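PDB 1G0D: protein-glutamine gamma-glutamyltransferase 2 from Pagrus major, which probably catalyses the calcium-dependent cross-linking of proteins, joining peptide-bound glutamine to lysine or to free primary amines. Local coordinates for residues A[603-608]-A[618-623]. Numbering follows the deposited sequence.
Sequences AYVSFT and GVFTLE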
ATOM      1  N   ALA A 603     -14.589  24.323   2.305  1.00 26.14           N
ATOM      2  CA  ALA A 603     -14.781  22.999   2.888  1.00 26.61           C
ATOM      3  C   ALA A 603     -14.886  23.202   4.395  1.00 27.93           C
ATOM      4  O   ALA A 603     -14.170  24.024   4.978  1.00 26.88           O
ATOM      5  CB  ALA A 603     -13.582  22.094   2.550  1.00 26.51           C
ATOM      6  N   TYR A 604     -15.767  22.425   5.011  1.00 30.76           N
ATOM      7  CA  TYR A 604     -16.064  22.514   6.432  1.00 31.36           C
ATOM      8  C   TYR A 604     -15.912  21.206   7.172  1.00 32.83           C
ATOM      9  O   TYR A 604     -16.582  20.233   6.847  1.00 35.68           O
ATOM     10  CB  TYR A 604     -17.505  22.965   6.620  1.00 32.01           C
ATOM     11  CG  TYR A 604     -17.783  24.325   6.050  1.00 37.80           C
ATOM     12  CD1 TYR A 604     -18.190  24.479   4.731  1.00 39.22           C
ATOM     13  CD2 TYR A 604     -17.589  25.474   6.821  1.00 39.29           C
ATOM     14  CE1 TYR A 604     -18.389  25.751   4.189  1.00 44.46           C
ATOM     15  CE2 TYR A 604     -17.783  26.740   6.293  1.00 43.20           C
ATOM     16  CZ  TYR A 604     -18.178  26.880   4.976  1.00 44.80           C
ATOM     17  OH  TYR A 604     -18.313  28.146   4.444  1.00 47.15           O
ATOM     18  N   VAL A 605     -15.066  21.174   8.189  1.00 32.49           N
ATOM     19  CA  VAL A 605     -14.922  19.948   8.954  1.00 32.11           C
ATOM     20  C   VAL A 605     -15.279  20.239  10.411  1.00 30.13           C
ATOM     21  O   VAL A 605     -15.006  21.320  10.919  1.00 27.33           O
ATOM     22  CB  VAL A 605     -13.493  19.354   8.764  1.00 30.69           C
ATOM     23  CG1 VAL A 605     -12.503  20.459   8.549  1.00 27.88           C
ATOM     24  CG2 VAL A 605     -13.148  18.429   9.899  1.00 27.27           C
ATOM     25  N   SER A 606     -15.934  19.282  11.060  1.00 30.61           N
ATOM     26  CA  SER A 606     -16.374  19.462  12.438  1.00 30.31           C
ATOM     27  C   SER A 606     -16.605  18.159  13.209  1.00 32.12           C
ATOM     28  O   SER A 606     -16.995  17.159  12.629  1.00 34.95           O
ATOM     29  CB  SER A 606     -17.691  20.232  12.424  1.00 30.89           C
ATOM     30  OG  SER A 606     -18.804  19.360  12.587  1.00 28.28           O
ATOM     31  N   PHE A 607     -16.383  18.171  14.522  1.00 33.70           N
ATOM     32  CA  PHE A 607     -16.633  16.982  15.350  1.00 33.23           C
ATOM     33  C   PHE A 607     -16.844  17.382  16.805  1.00 33.88           C
ATOM     34  O   PHE A 607     -16.742  18.547  17.156  1.00 31.82           O
ATOM     35  CB  PHE A 607     -15.502  15.918  15.190  1.00 30.13           C
ATOM     36  CG  PHE A 607     -14.331  16.065  16.146  1.00 24.16           C
ATOM     37  CD1 PHE A 607     -14.222  15.239  17.262  1.00 21.96           C
ATOM     38  CD2 PHE A 607     -13.295  16.965  15.880  1.00 21.77           C
ATOM     39  CE1 PHE A 607     -13.104  15.298  18.097  1.00 19.18           C
ATOM     40  CE2 PHE A 607     -12.171  17.034  16.707  1.00 19.68           C
ATOM     41  CZ  PHE A 607     -12.081  16.190  17.822  1.00 18.76           C
ATOM     42  N   THR A 608     -17.187  16.411  17.638  1.00 37.01           N
ATOM     43  CA  THR A 608     -17.410  16.667  19.051  1.00 35.54           C
ATOM     44  C   THR A 608     -16.465  15.850  19.907  1.00 32.50           C
ATOM     45  O   THR A 608     -16.418  14.643  19.795  1.00 33.56           O
ATOM     46  CB  THR A 608     -18.855  16.304  19.468  1.00 37.46           C
ATOM     47  OG1 THR A 608     -19.777  17.252  18.916  1.00 43.46           O
ATOM     48  CG2 THR A 608     -18.988  16.335  20.972  1.00 41.59           C
ATOM     49  N   GLY A 618      -4.725  20.713  18.603  1.00 33.83           N
ATOM     50  CA  GLY A 618      -5.621  20.299  17.535  1.00 29.38           C
ATOM     51  C   GLY A 618      -5.216  20.843  16.188  1.00 27.32           C
ATOM     52  O   GLY A 618      -5.162  22.050  16.021  1.00 29.67           O
ATOM     53  N   VAL A 619      -4.891  19.945  15.254  1.00 27.23           N
ATOM     54  CA  VAL A 619      -4.506  20.287  13.872  1.00 22.61           C
ATOM     55  C   VAL A 619      -5.364  19.479  12.917  1.00 25.98           C
ATOM     56  O   VAL A 619      -5.495  18.257  13.093  1.00 30.66           O
ATOM     57  CB  VAL A 619      -3.144  19.804  13.427  1.00 17.34           C
ATOM     58  CG1 VAL A 619      -2.436  20.907  12.771  1.00 17.18           C
ATOM     59  CG2 VAL A 619      -2.413  19.130  14.524  1.00 17.96           C
ATOM     60  N   PHE A 620      -5.901  20.137  11.894  1.00 23.27           N
ATOM     61  CA  PHE A 620      -6.679  19.455  10.878  1.00 19.87           C
ATOM     62  C   PHE A 620      -5.735  19.533   9.672  1.00 22.51           C
ATOM     63  O   PHE A 620      -5.095  20.567   9.468  1.00 21.73           O
ATOM     64  CB  PHE A 620      -7.959  20.234  10.578  1.00 18.77           C
ATOM     65  CG  PHE A 620      -9.041  20.066  11.603  1.00 15.34           C
ATOM     66  CD1 PHE A 620      -9.901  18.985  11.548  1.00 13.79           C
ATOM     67  CD2 PHE A 620      -9.194  20.985  12.628  1.00 13.61           C
ATOM     68  CE1 PHE A 620     -10.915  18.818  12.515  1.00 16.21           C
ATOM     69  CE2 PHE A 620     -10.194  20.835  13.595  1.00 12.58           C
ATOM     70  CZ  PHE A 620     -11.050  19.751  13.538  1.00 16.96           C
ATOM     71  N   THR A 621      -5.603  18.450   8.906  1.00 21.78           N
ATOM     72  CA  THR A 621      -4.759  18.463   7.698  1.00 21.03           C
ATOM     73  C   THR A 621      -5.662  18.037   6.567  1.00 20.63           C
ATOM     74  O   THR A 621      -6.308  17.001   6.677  1.00 23.65           O
ATOM     75  CB  THR A 621      -3.631  17.455   7.763  1.00 22.04           C
ATOM     76  OG1 THR A 621      -2.960  17.572   9.027  1.00 28.33           O
ATOM     77  CG2 THR A 621      -2.668  17.675   6.602  1.00 17.38           C
ATOM     78  N   LEU A 622      -5.723  18.813   5.485  1.00 19.71           N
ATOM     79  CA  LEU A 622      -6.616  18.476   4.375  1.00 18.04           C
ATOM     80  C   LEU A 622      -5.895  18.240   3.059  1.00 17.43           C
ATOM     81  O   LEU A 622      -4.931  18.924   2.746  1.00 22.69           O
ATOM     82  CB  LEU A 622      -7.638  19.589   4.135  1.00 17.01           C
ATOM     83  CG  LEU A 622      -8.544  20.304   5.137  1.00 18.13           C
ATOM     84  CD1 LEU A 622      -9.979  20.099   4.719  1.00 18.84           C
ATOM     85  CD2 LEU A 622      -8.341  19.814   6.514  1.00 17.81           C
ATOM     86  N   GLU A 623      -6.357  17.268   2.278  1.00 15.54           N
ATOM     87  CA  GLU A 623      -5.747  17.013   0.986  1.00 14.96           C
ATOM     88  C   GLU A 623      -6.672  16.224   0.075  1.00 17.52           C
ATOM     89  O   GLU A 623      -7.598  15.555   0.535  1.00 18.99           O
ATOM     90  CB  GLU A 623      -4.453  16.252   1.159  1.00 12.29           C
ATOM     91  CG  GLU A 623      -4.677  14.784   1.222  1.00 16.02           C
ATOM     92  CD  GLU A 623      -3.401  14.020   1.056  1.00 20.81           C
ATOM     93  OE1 GLU A 623      -2.680  14.269   0.064  1.00 23.27           O
ATOM     94  OE2 GLU A 623      -3.115  13.175   1.929  1.00 22.07           O
TER
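Val605 and Phe620 meet side chain to side chain, reaching for each other from opposite directions. The methyl CG2 of Val605 does the touching. It lies 3.5 Å from Phe620 CE1 and 3.7 Å from Phe620 CD1, and comes at the ring obliquely. Val605 chi1, measured to CG1, is 31°, an unusual value. CG2 then lies roughly anti to the backbone N, beside the carbonyl carbon, and is the branch that meets the ring.

Phe607 makes a second, looser contact. Its CD2 stands 4.3 Å from Phe620 CZ, and each atom lies near the plane of the other ring. The two phenyl groups therefore meet edge to edge, without stacking. Phe620 swings its CG anti to its own carbonyl carbon (chi1 -78°), and the ring extends to meet both partners.

No hydrogen bond joins the two segments, and the CA atoms of Val605 and Phe620 are 8.5 Å apart. All three touching residues are buried, and the contact is wholly apolar. Ala603 and Leu622 also point inward from their strands. Phe665 meets the rings of both Phe607 and Phe620, its plane inclined to each. Val647 packs on Val605 and Phe620.

The contact joins the two facing sheets of the C-terminal immunoglobulin-like domain, a beta-sandwich, away from the catalytic residues. Strand 601-608 is the middle strand of one sheet, hydrogen-bonded between strands 588-590 and 644-651. Strand 619-624 belongs to the other sheet, where it runs antiparallel between strands 659-666 and 628-634. Ile633 of strand 628-634 also touches Phe620, and Leu661 and Val663 of strand 659-666 pack against Ala603 and Leu622, respectively.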